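Long-range contacts in isoflavone reductase (Medicago sativa, PDB 2GAS), which uses NADPH to reduce isoflavones to chiral isoflavanones, converting 2'-hydroxyformononetin to (3R)-vestitone in the biosynthesis of the alfalfa phytoalexin medicarpin: residues G114-R119 with S135-I140; V123-Q128 with L262-H267; P146-C151 with K210-R215; K185-T190 with G273-E278. All blocks are in the same frame, centred on the assembly; numbering follows the deposited sequence.

Interaction 1 of 4, residues G114-R119 with S135-I140; sequences GLDVDR and SIRRVI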
loop_
_atom_site.group_PDB
_atom_site.type_symbol
_atom_site.label_atom_id
_atom_site.label_comp_id
_atom_site.label_asym_id
_atom_site.label_seq_id
_atom_site.Cartn_x
_atom_site.Cartn_y
_atom_site.Cartn_z
ATOM N N GLY A 114 2.797 2.086 -0.897
ATOM C CA GLY A 114 3.355 2.879 0.178
ATOM C C GLY A 114 3.749 4.225 -0.391
ATOM O O GLY A 114 3.087 4.747 -1.286
ATOM N N LEU A 115 4.826 4.801 0.122
ATOM C CA LEU A 115 5.276 6.092 -0.384
ATOM C C LEU A 115 5.912 5.892 -1.756
ATOM O O LEU A 115 6.074 4.762 -2.216
ATOM C CB LEU A 115 6.305 6.714 0.570
ATOM C CG LEU A 115 7.746 6.190 0.506
ATOM C CD1 LEU A 115 8.612 6.990 1.461
ATOM C CD2 LEU A 115 7.786 4.713 0.858
ATOM N N ASP A 116 6.255 6.988 -2.423
ATOM C CA ASP A 116 6.922 6.888 -3.717
ATOM C C ASP A 116 8.396 6.650 -3.363
ATOM O O ASP A 116 9.082 7.567 -2.911
ATOM C CB ASP A 116 6.770 8.192 -4.508
ATOM C CG ASP A 116 7.412 8.113 -5.873
ATOM O OD1 ASP A 116 8.182 7.158 -6.095
ATOM O OD2 ASP A 116 7.158 8.995 -6.721
ATOM N N VAL A 117 8.878 5.423 -3.566
ATOM C CA VAL A 117 10.255 5.093 -3.206
ATOM C C VAL A 117 11.348 5.808 -3.992
ATOM O O VAL A 117 12.531 5.676 -3.670
ATOM C CB VAL A 117 10.502 3.562 -3.245
ATOM C CG1 VAL A 117 9.612 2.875 -2.226
ATOM C CG2 VAL A 117 10.244 3.011 -4.642
ATOM N N ASP A 118 10.967 6.564 -5.015
ATOM C CA ASP A 118 11.956 7.325 -5.776
ATOM C C ASP A 118 11.962 8.756 -5.247
ATOM O O ASP A 118 12.681 9.618 -5.753
ATOM C CB ASP A 118 11.629 7.305 -7.270
ATOM C CG ASP A 118 12.105 6.032 -7.952
ATOM O OD1 ASP A 118 11.496 5.637 -8.965
ATOM O OD2 ASP A 118 13.099 5.436 -7.479
ATOM N N ARG A 119 11.155 8.988 -4.214
ATOM C CA ARG A 119 11.033 10.298 -3.579
ATOM C C ARG A 119 11.034 10.212 -2.055
ATOM O O ARG A 119 9.996 10.409 -1.412
ATOM C CB ARG A 119 9.739 10.988 -4.009
ATOM C CG ARG A 119 9.675 11.429 -5.451
ATOM C CD ARG A 119 8.387 12.211 -5.655
ATOM N NE ARG A 119 8.365 12.955 -6.907
ATOM C CZ ARG A 119 7.694 12.583 -7.991
ATOM N NH1 ARG A 119 6.983 11.468 -7.986
ATOM N NH2 ARG A 119 7.728 13.339 -9.079
ATOM N N SER A 135 14.932 -0.649 -6.533
ATOM C CA SER A 135 15.726 -1.519 -7.396
ATOM C C SER A 135 14.817 -2.351 -8.288
ATOM O O SER A 135 15.127 -2.591 -9.457
ATOM C CB SER A 135 16.620 -2.432 -6.556
ATOM O OG SER A 135 17.692 -1.691 -6.006
ATOM N N ILE A 136 13.694 -2.798 -7.735
ATOM C CA ILE A 136 12.743 -3.574 -8.514
ATOM C C ILE A 136 12.154 -2.706 -9.626
ATOM O O ILE A 136 11.917 -3.182 -10.737
ATOM C CB ILE A 136 11.639 -4.152 -7.608
ATOM C CG1 ILE A 136 12.239 -5.292 -6.781
ATOM C CG2 ILE A 136 10.466 -4.657 -8.437
ATOM C CD1 ILE A 136 11.246 -6.036 -5.974
ATOM N N ARG A 137 11.929 -1.428 -9.340
ATOM C CA ARG A 137 11.413 -0.529 -10.366
ATOM C C ARG A 137 12.408 -0.488 -11.524
ATOM O O ARG A 137 12.017 -0.546 -12.684
ATOM C CB ARG A 137 11.246 0.895 -9.834
ATOM C CG ARG A 137 10.136 1.067 -8.836
ATOM C CD ARG A 137 9.930 2.547 -8.554
ATOM N NE ARG A 137 8.810 2.776 -7.642
ATOM C CZ ARG A 137 8.347 3.976 -7.333
ATOM N NH1 ARG A 137 8.903 5.060 -7.867
ATOM N NH2 ARG A 137 7.342 4.095 -6.474
ATOM N N ARG A 138 13.693 -0.391 -11.197
ATOM C CA ARG A 138 14.727 -0.331 -12.223
ATOM C C ARG A 138 14.738 -1.587 -13.089
ATOM O O ARG A 138 14.951 -1.502 -14.301
ATOM C CB ARG A 138 16.104 -0.110 -11.583
ATOM C CG ARG A 138 16.227 1.193 -10.768
ATOM C CD ARG A 138 15.998 2.447 -11.608
ATOM N NE ARG A 138 14.598 2.872 -11.676
ATOM C CZ ARG A 138 13.958 3.508 -10.695
ATOM N NH1 ARG A 138 14.583 3.791 -9.557
ATOM N NH2 ARG A 138 12.697 3.887 -10.865
ATOM N N VAL A 139 14.503 -2.748 -12.478
ATOM C CA VAL A 139 14.475 -4.000 -13.233
ATOM C C VAL A 139 13.294 -3.975 -14.199
ATOM O O VAL A 139 13.429 -4.298 -15.377
ATOM C CB VAL A 139 14.325 -5.222 -12.308
ATOM C CG1 VAL A 139 14.188 -6.490 -13.145
ATOM C CG2 VAL A 139 15.531 -5.329 -11.386
ATOM N N ILE A 140 12.130 -3.593 -13.679
ATOM C CA ILE A 140 10.912 -3.504 -14.476
ATOM C C ILE A 140 11.103 -2.570 -15.673
ATOM O O ILE A 140 10.735 -2.902 -16.802
ATOM C CB ILE A 140 9.747 -2.980 -13.604
ATOM C CG1 ILE A 140 9.383 -4.027 -12.552
ATOM C CG2 ILE A 140 8.553 -2.616 -14.481
ATOM C CD1 ILE A 140 8.402 -3.520 -11.509
#
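Beyond strand 107-109 the chain loops across the flank of helix 126-143, and Asp116 is the first side chain in the loop to grip it. With CG anti to the backbone N (chi1 -178°), its side chain crosses the outstretched chain of Arg137 at about a right angle, the carboxylate and guanidinium planes 39° apart. Arg137 NH1 donates to the syn lone pair of Asp116 OD1 at 2.8 Å, and Arg137 NH2 adds a weak bond to the same oxygen. From above the carboxylate plane Asp118 N also donates to Asp116 OD1, at 3.0 Å; this is an Asx turn, set on the type I beta turn from Asp116 to Arg119. An alanine in place of Asp116 would remove both carboxylate oxygens and would probably loosen the turn as well as the hold on Arg137.

Arg137 is, by similarity, an NADP(+)-binding residue, and a salt bridge to Glu112 also holds its NH2. Val117 lays CG2 over one face of that guanidinium, 3.3 Å from Arg137 NE, while its side chain also touches Lys133, the inferred proton acceptor.

Asp118 meets Arg138 tip to tip. Bends at chi2 and chi3 bring the Arg138 guanidinium round, and it grips end-on: NH2 to Asp118 OD1 at 2.8 Å and NH1 to Asp118 OD2 at 3.0 Å, both on syn lone pairs, with the two planes 29° apart. Asp118 OD1 takes a further, weak bond from Arg137 NH1, whose guanidinium stands nearly perpendicular to the carboxylate. Arg119 then folds back, its NH1 reaching Asp116 OD2 at 2.8 Å almost along the C-O axis, while NH2 pairs with Asp284.

Interaction 2 of 4, residues V123-Q128 with L262-H267; sequences VEPVRQ and LLALYH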
loop_
_atom_site.group_PDB
_atom_site.type_symbol
_atom_site.label_atom_id
_atom_site.label_comp_id
_atom_site.label_asym_id
_atom_site.label_seq_id
_atom_site.Cartn_x
_atom_site.Cartn_y
_atom_site.Cartn_z
ATOM N N VAL A 123 15.892 7.253 6.719
ATOM C CA VAL A 123 17.110 6.767 7.359
ATOM C C VAL A 123 16.972 5.266 7.605
ATOM O O VAL A 123 15.872 4.716 7.535
ATOM C CB VAL A 123 17.351 7.480 8.712
ATOM C CG1 VAL A 123 17.419 8.980 8.500
ATOM C CG2 VAL A 123 16.242 7.134 9.693
ATOM N N GLU A 124 18.084 4.594 7.882
ATOM C CA GLU A 124 18.029 3.164 8.144
ATOM C C GLU A 124 17.269 2.924 9.446
ATOM O O GLU A 124 17.208 3.803 10.311
ATOM C CB GLU A 124 19.446 2.585 8.242
ATOM C CG GLU A 124 20.258 2.715 6.964
ATOM C CD GLU A 124 19.696 1.895 5.808
ATOM O OE1 GLU A 124 20.254 1.992 4.694
ATOM O OE2 GLU A 124 18.707 1.155 6.006
ATOM N N PRO A 125 16.701 1.723 9.619
ATOM C CA PRO A 125 16.731 0.593 8.685
ATOM C C PRO A 125 15.649 0.600 7.599
ATOM O O PRO A 125 15.613 -0.297 6.757
ATOM C CB PRO A 125 16.590 -0.603 9.613
ATOM C CG PRO A 125 15.603 -0.094 10.617
ATOM C CD PRO A 125 16.095 1.319 10.903
ATOM N N VAL A 126 14.770 1.598 7.601
ATOM C CA VAL A 126 13.713 1.612 6.594
ATOM C C VAL A 126 14.230 2.007 5.213
ATOM O O VAL A 126 13.707 1.555 4.192
ATOM C CB VAL A 126 12.532 2.546 7.012
ATOM C CG1 VAL A 126 12.873 4.004 6.758
ATOM C CG2 VAL A 126 11.271 2.145 6.262
ATOM N N ARG A 127 15.277 2.826 5.183
ATOM C CA ARG A 127 15.855 3.279 3.927
ATOM C C ARG A 127 16.182 2.123 2.989
ATOM O O ARG A 127 15.879 2.184 1.795
ATOM C CB ARG A 127 17.126 4.090 4.189
ATOM C CG ARG A 127 17.743 4.698 2.937
ATOM C CD ARG A 127 19.045 5.416 3.256
ATOM N NE ARG A 127 19.554 6.181 2.117
ATOM C CZ ARG A 127 19.005 7.300 1.653
ATOM N NH1 ARG A 127 17.915 7.804 2.224
ATOM N NH2 ARG A 127 19.548 7.925 0.615
ATOM N N GLN A 128 16.790 1.066 3.521
ATOM C CA GLN A 128 17.150 -0.069 2.681
ATOM C C GLN A 128 15.948 -0.770 2.057
ATOM O O GLN A 128 16.035 -1.268 0.931
ATOM C CB GLN A 128 17.982 -1.089 3.459
ATOM C CG GLN A 128 18.420 -2.267 2.586
ATOM C CD GLN A 128 19.057 -1.812 1.275
ATOM O OE1 GLN A 128 20.076 -1.120 1.278
ATOM N NE2 GLN A 128 18.451 -2.197 0.149
ATOM N N LEU A 262 10.134 0.876 12.819
ATOM C CA LEU A 262 8.867 1.576 12.985
ATOM C C LEU A 262 9.092 3.081 13.120
ATOM O O LEU A 262 8.442 3.879 12.441
ATOM C CB LEU A 262 8.152 1.035 14.225
ATOM C CG LEU A 262 6.626 0.995 14.237
ATOM C CD1 LEU A 262 6.128 0.094 13.110
ATOM C CD2 LEU A 262 6.145 0.467 15.587
ATOM N N LEU A 263 10.019 3.469 13.992
ATOM C CA LEU A 263 10.316 4.884 14.193
ATOM C C LEU A 263 10.866 5.528 12.932
ATOM O O LEU A 263 10.572 6.688 12.643
ATOM C CB LEU A 263 11.324 5.076 15.328
ATOM C CG LEU A 263 10.789 5.417 16.718
ATOM C CD1 LEU A 263 11.963 5.821 17.598
ATOM C CD2 LEU A 263 9.779 6.557 16.635
ATOM N N ALA A 264 11.679 4.787 12.183
ATOM C CA ALA A 264 12.245 5.325 10.950
ATOM C C ALA A 264 11.119 5.552 9.940
ATOM O O ALA A 264 11.134 6.518 9.186
ATOM C CB ALA A 264 13.286 4.366 10.381
ATOM N N LEU A 265 10.141 4.650 9.934
ATOM C CA LEU A 265 9.003 4.787 9.032
ATOM C C LEU A 265 8.237 6.069 9.382
ATOM O O LEU A 265 7.915 6.864 8.501
ATOM C CB LEU A 265 8.084 3.564 9.159
ATOM C CG LEU A 265 6.873 3.497 8.227
ATOM C CD1 LEU A 265 7.316 3.561 6.774
ATOM C CD2 LEU A 265 6.119 2.202 8.492
ATOM N N TYR A 266 7.965 6.270 10.671
ATOM C CA TYR A 266 7.253 7.460 11.140
ATOM C C TYR A 266 8.070 8.724 10.875
ATOM O O TYR A 266 7.522 9.763 10.528
ATOM C CB TYR A 266 6.973 7.364 12.641
ATOM C CG TYR A 266 6.034 6.257 13.051
ATOM C CD1 TYR A 266 6.097 5.722 14.336
ATOM C CD2 TYR A 266 5.074 5.753 12.173
ATOM C CE1 TYR A 266 5.235 4.715 14.742
ATOM C CE2 TYR A 266 4.198 4.735 12.574
ATOM C CZ TYR A 266 4.292 4.224 13.859
ATOM O OH TYR A 266 3.460 3.208 14.274
ATOM N N HIS A 267 9.384 8.636 11.064
ATOM C CA HIS A 267 10.267 9.775 10.820
ATOM C C HIS A 267 10.101 10.272 9.380
ATOM O O HIS A 267 9.942 11.464 9.126
ATOM C CB HIS A 267 11.725 9.363 11.074
ATOM C CG HIS A 267 12.741 10.309 10.507
ATOM N ND1 HIS A 267 13.069 11.508 11.105
ATOM C CD2 HIS A 267 13.498 10.228 9.387
ATOM C CE1 HIS A 267 13.985 12.124 10.375
ATOM N NE2 HIS A 267 14.262 11.369 9.328
#
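Ala264 has the most surface buried here: its methyl points from helix 259-271 straight at the chain leading into helix 126-143, and the backbones close to 5.9 Å between Val126 CA and Ala264 CA. Having no side chain beyond CB is what lets them come so near. Val126 leans on the methyl with CG1, which sits in the crowded position between its own backbone N and carbonyl carbon (chi1 79°); Val126 CG1 is 3.7 Å from Ala264 CB. The other branch, CG2, anti to the backbone N, touches Leu265, with Val126 CG2 4.2 Å from Leu265 CD1.

The arrangement is the first turn of one helix packed against the middle of another, with a cis peptide bond between Glu124 and Pro125 just ahead of the helix. Helix 126-143 also carries the inferred proton acceptor Lys133, though Val126 lies about 9 Å from it, side chain to side chain. Val123 O accepts from Arg127 N, and the same carbonyl oxygen passes 3.9 Å from Ala264 CB.

Val123 covers the other end of the contact. Its two methyls divide the work: Val123 CG2 touches Ala264 CB at 4.1 Å, whereas Val123 CG1 comes to 4.0 Å from His267 NE2. The imidazole, with CG anti to its backbone N (chi1 164°), crosses the valine at about a right angle, and it also packs on Glu245 and Leu249 of helix 245-254. Pro125 closes the patch with its ring carbon CD, 4.2 Å from Ala264 CB.

Interaction 3 of 4, residues P146-C151 with K210-R215; sequences PYTYLC and KAVHIR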
loop_
_atom_site.group_PDB
_atom_site.type_symbol
_atom_site.label_atom_id
_atom_site.label_comp_id
_atom_site.label_asym_id
_atom_site.label_seq_id
_atom_site.Cartn_x
_atom_site.Cartn_y
_atom_site.Cartn_z
ATOM N N PRO A 146 5.430 -3.209 -19.061
ATOM C CA PRO A 146 4.527 -2.066 -18.863
ATOM C C PRO A 146 4.152 -2.065 -17.385
ATOM O O PRO A 146 3.748 -3.097 -16.844
ATOM C CB PRO A 146 3.352 -2.387 -19.783
ATOM C CG PRO A 146 3.324 -3.888 -19.773
ATOM C CD PRO A 146 4.789 -4.256 -19.876
ATOM N N TYR A 147 4.271 -0.912 -16.738
ATOM C CA TYR A 147 4.023 -0.839 -15.303
ATOM C C TYR A 147 3.180 0.313 -14.772
ATOM O O TYR A 147 2.867 1.268 -15.474
ATOM C CB TYR A 147 5.371 -0.764 -14.579
ATOM C CG TYR A 147 6.171 0.478 -14.941
ATOM C CD1 TYR A 147 7.057 0.475 -16.017
ATOM C CD2 TYR A 147 6.017 1.671 -14.222
ATOM C CE1 TYR A 147 7.775 1.619 -16.370
ATOM C CE2 TYR A 147 6.730 2.827 -14.572
ATOM C CZ TYR A 147 7.608 2.786 -15.647
ATOM O OH TYR A 147 8.327 3.907 -16.002
ATOM N N THR A 148 2.811 0.178 -13.502
ATOM C CA THR A 148 2.112 1.220 -12.758
ATOM C C THR A 148 2.552 1.030 -11.310
ATOM O O THR A 148 2.463 -0.075 -10.767
ATOM C CB THR A 148 0.578 1.123 -12.833
ATOM O OG1 THR A 148 0.150 1.330 -14.184
ATOM C CG2 THR A 148 -0.057 2.210 -11.945
ATOM N N TYR A 149 3.065 2.095 -10.707
ATOM C CA TYR A 149 3.516 2.057 -9.317
ATOM C C TYR A 149 2.421 2.727 -8.503
ATOM O O TYR A 149 2.194 3.926 -8.637
ATOM C CB TYR A 149 4.825 2.833 -9.159
ATOM C CG TYR A 149 5.943 2.354 -10.058
ATOM C CD1 TYR A 149 6.865 3.254 -10.581
ATOM C CD2 TYR A 149 6.092 0.998 -10.364
ATOM C CE1 TYR A 149 7.916 2.820 -11.393
ATOM C CE2 TYR A 149 7.138 0.557 -11.172
ATOM C CZ TYR A 149 8.042 1.471 -11.678
ATOM O OH TYR A 149 9.078 1.032 -12.473
ATOM N N LEU A 150 1.743 1.950 -7.665
ATOM C CA LEU A 150 0.641 2.478 -6.861
ATOM C C LEU A 150 1.182 2.977 -5.523
ATOM O O LEU A 150 1.469 2.197 -4.623
ATOM C CB LEU A 150 -0.413 1.384 -6.659
ATOM C CG LEU A 150 -1.849 1.755 -6.252
ATOM C CD1 LEU A 150 -1.853 2.445 -4.892
ATOM C CD2 LEU A 150 -2.469 2.650 -7.306
ATOM N N CYS A 151 1.332 4.292 -5.413
ATOM C CA CYS A 151 1.860 4.914 -4.205
ATOM C C CYS A 151 0.700 5.484 -3.398
ATOM O O CYS A 151 0.285 6.629 -3.599
ATOM C CB CYS A 151 2.850 6.012 -4.599
ATOM S SG CYS A 151 4.146 5.408 -5.724
ATOM N N LYS A 210 3.525 4.738 -15.432
ATOM C CA LYS A 210 3.354 5.899 -14.565
ATOM C C LYS A 210 3.222 5.468 -13.108
ATOM O O LYS A 210 2.864 4.323 -12.813
ATOM C CB LYS A 210 2.076 6.658 -14.937
ATOM C CG LYS A 210 2.066 7.335 -16.301
ATOM C CD LYS A 210 2.620 8.744 -16.219
ATOM C CE LYS A 210 2.193 9.580 -17.415
ATOM N NZ LYS A 210 2.615 8.962 -18.699
ATOM N N ALA A 211 3.519 6.397 -12.207
ATOM C CA ALA A 211 3.356 6.164 -10.782
ATOM C C ALA A 211 2.048 6.891 -10.470
ATOM O O ALA A 211 1.864 8.041 -10.879
ATOM C CB ALA A 211 4.505 6.790 -9.996
ATOM N N VAL A 212 1.129 6.215 -9.788
ATOM C CA VAL A 212 -0.158 6.816 -9.420
ATOM C C VAL A 212 -0.075 7.151 -7.937
ATOM O O VAL A 212 0.196 6.281 -7.109
ATOM C CB VAL A 212 -1.327 5.840 -9.684
ATOM C CG1 VAL A 212 -2.643 6.438 -9.195
ATOM C CG2 VAL A 212 -1.418 5.546 -11.168
ATOM N N HIS A 213 -0.306 8.418 -7.607
ATOM C CA HIS A 213 -0.205 8.888 -6.230
ATOM C C HIS A 213 -1.548 9.163 -5.588
ATOM O O HIS A 213 -2.386 9.860 -6.161
ATOM C CB HIS A 213 0.627 10.167 -6.207
ATOM C CG HIS A 213 1.921 10.043 -6.943
ATOM N ND1 HIS A 213 3.092 9.656 -6.327
ATOM C CD2 HIS A 213 2.211 10.175 -8.259
ATOM C CE1 HIS A 213 4.047 9.552 -7.234
ATOM N NE2 HIS A 213 3.539 9.860 -8.413
ATOM N N ILE A 214 -1.742 8.622 -4.391
ATOM C CA ILE A 214 -2.986 8.838 -3.669
ATOM C C ILE A 214 -2.762 9.853 -2.549
ATOM O O ILE A 214 -2.160 9.541 -1.524
ATOM C CB ILE A 214 -3.518 7.526 -3.034
ATOM C CG1 ILE A 214 -3.531 6.395 -4.066
ATOM C CG2 ILE A 214 -4.920 7.758 -2.464
ATOM C CD1 ILE A 214 -4.521 6.573 -5.173
ATOM N N ARG A 215 -3.205 11.085 -2.775
ATOM C CA ARG A 215 -3.123 12.150 -1.776
ATOM C C ARG A 215 -4.518 12.766 -1.843
ATOM O O ARG A 215 -4.750 13.696 -2.609
ATOM C CB ARG A 215 -2.073 13.208 -2.144
ATOM C CG ARG A 215 -0.641 12.901 -1.704
ATOM C CD ARG A 215 0.214 12.377 -2.844
ATOM N NE ARG A 215 0.350 13.320 -3.959
ATOM C CZ ARG A 215 1.302 14.247 -4.071
ATOM N NH1 ARG A 215 2.229 14.388 -3.132
ATOM N NH2 ARG A 215 1.350 15.013 -5.154
#
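Tyr149 O is held twice from the neighbouring strand: Val212 N donates to it at 2.8 Å, in the carbonyl plane, and Ala211 CA brings a CA-H...O contact at 3.3 Å. Three more backbone bonds continue the ladder, Tyr149 N to Lys210 O, Cys151 N to Val212 O almost along the C=O axis, and Ile214 N to Cys151 O. All four are fairly straight, and the strands run parallel, their segments 19° apart.

On one face of the sheet Thr148 holds OG1 anti to the carbonyl carbon (chi1 -64°), which leaves the methyl anti to the backbone N and against Val212, CG2 to CG2 at 3.7 Å; its hydroxyl goes to Thr207 O. Leu150 follows with CD2 4.1 Å from Val212 CB. On the other face lie Tyr149, Cys151, Ala211 and His213. There Tyr149 CB meets Ala211 CB, and Cys151 SG approaches the His213 ring obliquely, 4.9 Å from its centroid. Tyr149 OH sits over the centre of the Tyr147 ring and bonds to Glu141 of helix 126-143, while the His213 nitrogens are taken by Tyr277 and Asp284.

Strand 210-213 continues the sheet to 284-286, and backbone bonds from Pro146 and Thr148 to Phe108 tie strand 148-151 to 107-109, a parallel arrangement characteristic of the NADP-binding Rossmann fold.

Interaction 4 of 4, residues K185-T190 with G273-E278; sequences KGAYVT and GDAVYE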
loop_
_atom_site.group_PDB
_atom_site.type_symbol
_atom_site.label_atom_id
_atom_site.label_comp_id
_atom_site.label_asym_id
_atom_site.label_seq_id
_atom_site.Cartn_x
_atom_site.Cartn_y
_atom_site.Cartn_z
ATOM N N LYS A 185 2.438 17.607 6.355
ATOM C CA LYS A 185 1.337 16.859 5.765
ATOM C C LYS A 185 1.612 15.377 5.539
ATOM O O LYS A 185 2.697 14.983 5.110
ATOM C CB LYS A 185 0.927 17.496 4.433
ATOM C CG LYS A 185 0.229 18.843 4.555
ATOM C CD LYS A 185 -1.206 18.692 5.023
ATOM C CE LYS A 185 -1.928 20.039 5.010
ATOM N NZ LYS A 185 -3.362 19.924 5.390
ATOM N N GLY A 186 0.602 14.567 5.842
ATOM C CA GLY A 186 0.669 13.130 5.633
ATOM C C GLY A 186 -0.546 12.800 4.785
ATOM O O GLY A 186 -1.498 13.580 4.775
ATOM N N ALA A 187 -0.527 11.676 4.071
ATOM C CA ALA A 187 -1.662 11.282 3.226
ATOM C C ALA A 187 -2.200 9.938 3.707
ATOM O O ALA A 187 -1.460 8.957 3.760
ATOM C CB ALA A 187 -1.219 11.194 1.763
ATOM N N TYR A 188 -3.484 9.902 4.063
ATOM C CA TYR A 188 -4.121 8.691 4.575
ATOM C C TYR A 188 -5.230 8.155 3.677
ATOM O O TYR A 188 -5.973 8.919 3.069
ATOM C CB TYR A 188 -4.694 8.957 5.970
ATOM C CG TYR A 188 -3.668 9.464 6.950
ATOM C CD1 TYR A 188 -3.419 10.831 7.080
ATOM C CD2 TYR A 188 -2.912 8.580 7.715
ATOM C CE1 TYR A 188 -2.438 11.306 7.947
ATOM C CE2 TYR A 188 -1.923 9.044 8.587
ATOM C CZ TYR A 188 -1.693 10.406 8.695
ATOM O OH TYR A 188 -0.706 10.872 9.544
ATOM N N VAL A 189 -5.347 6.832 3.623
ATOM C CA VAL A 189 -6.356 6.181 2.795
ATOM C C VAL A 189 -6.677 4.807 3.379
ATOM O O VAL A 189 -5.786 4.117 3.882
ATOM C CB VAL A 189 -5.842 6.042 1.330
ATOM C CG1 VAL A 189 -4.567 5.207 1.298
ATOM C CG2 VAL A 189 -6.908 5.422 0.443
ATOM N N THR A 190 -7.944 4.403 3.329
ATOM C CA THR A 190 -8.312 3.098 3.870
ATOM C C THR A 190 -7.857 1.994 2.921
ATOM O O THR A 190 -7.659 2.233 1.732
ATOM C CB THR A 190 -9.837 2.958 4.078
ATOM O OG1 THR A 190 -10.498 2.938 2.805
ATOM C CG2 THR A 190 -10.373 4.121 4.898
ATOM N N GLY A 273 8.239 14.315 5.636
ATOM C CA GLY A 273 7.112 14.578 4.756
ATOM C C GLY A 273 7.198 13.849 3.428
ATOM O O GLY A 273 7.141 14.474 2.365
ATOM N N ASP A 274 7.318 12.525 3.471
ATOM C CA ASP A 274 7.418 11.769 2.229
ATOM C C ASP A 274 6.177 11.817 1.335
ATOM O O ASP A 274 6.237 11.395 0.179
ATOM C CB ASP A 274 7.837 10.309 2.494
ATOM C CG ASP A 274 6.971 9.608 3.524
ATOM O OD1 ASP A 274 5.766 9.910 3.620
ATOM O OD2 ASP A 274 7.505 8.726 4.231
ATOM N N ALA A 275 5.060 12.335 1.848
ATOM C CA ALA A 275 3.844 12.440 1.041
ATOM C C ALA A 275 3.761 13.817 0.399
ATOM O O ALA A 275 2.832 14.102 -0.358
ATOM C CB ALA A 275 2.599 12.199 1.900
ATOM N N VAL A 276 4.745 14.662 0.697
ATOM C CA VAL A 276 4.780 16.025 0.179
ATOM C C VAL A 276 5.737 16.177 -0.997
ATOM O O VAL A 276 6.950 16.052 -0.838
ATOM C CB VAL A 276 5.211 17.012 1.283
ATOM C CG1 VAL A 276 5.202 18.438 0.749
ATOM C CG2 VAL A 276 4.289 16.876 2.479
ATOM N N TYR A 277 5.176 16.443 -2.172
ATOM C CA TYR A 277 5.959 16.626 -3.393
ATOM C C TYR A 277 5.054 16.961 -4.569
ATOM O O TYR A 277 3.880 16.605 -4.583
ATOM C CB TYR A 277 6.761 15.358 -3.728
ATOM C CG TYR A 277 5.929 14.090 -3.804
ATOM C CD1 TYR A 277 5.776 13.272 -2.689
ATOM C CD2 TYR A 277 5.282 13.719 -4.987
ATOM C CE1 TYR A 277 5.004 12.118 -2.740
ATOM C CE2 TYR A 277 4.500 12.562 -5.048
ATOM C CZ TYR A 277 4.368 11.767 -3.918
ATOM O OH TYR A 277 3.604 10.620 -3.943
ATOM N N GLU A 278 5.604 17.668 -5.552
ATOM C CA GLU A 278 4.846 18.011 -6.746
ATOM C C GLU A 278 5.155 16.906 -7.749
ATOM O O GLU A 278 6.267 16.382 -7.773
ATOM C CB GLU A 278 5.287 19.371 -7.294
ATOM C CG GLU A 278 4.873 20.538 -6.412
ATOM C CD GLU A 278 5.336 21.879 -6.948
ATOM O OE1 GLU A 278 4.956 22.914 -6.360
ATOM O OE2 GLU A 278 6.081 21.901 -7.952
HETATM O O HOH W 1 4.179 12.756 4.736
#
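Gly273 ends helix 259-271 with a positive phi of 66°, and the type I turn that follows, closed by Val276 N to Gly273 O at 2.9 Å, aims the Ala275 methyl at strand 185-189. In Val276, CG1 is anti to the backbone N (chi1 -178°), which leaves CG2 beside that N and facing Lys185. Val276 CG2 rests 3.6 Å from Lys185 O and 3.9 Å from Lys185 CB. The lysine chain then bends at chi2 and carries its amine off to Glu225.

Two residues on, Ala187 and Ala275 meet methyl to methyl, CB to CB at 4.0 Å. Strand 185-189 is the middle member of a small mixed sheet with 154-155 and 220-222, so the turn packs beside this sheet rather than adding a strand to it.

A single water bridges the two backbones: it donates to Lys185 O at 2.7 Å and accepts from Ala275 N at 3.0 Å. The protein groups across this contact thus meet through small apolar surfaces, and one main-chain carbonyl and one N-H are joined through solvent, which implies a join depending on close shape and one water rather than on charge.

Interaction 3 is the buried strand pairing and interaction 1 the charged, partly exposed network beside it; they touch where Cys151 and Tyr149 pack on Arg137, and helix 126-143 leads on to strand 148-151. Interaction 2, partly buried, uses the same helix at its other end, but rests on van der Waals contact, mostly between apolar side chains, and lies about 22 Å from interaction 3, centre to centre. Interaction 4 is buried too, yet it relies on methyls and a water where interaction 3 uses direct backbone bonds. Loop 273-278 links the two: Tyr277 OH reaches His213 and Ala275 O reaches Arg215. Tyr277 also packs against Arg119, bringing interaction 1 into touch with interaction 4.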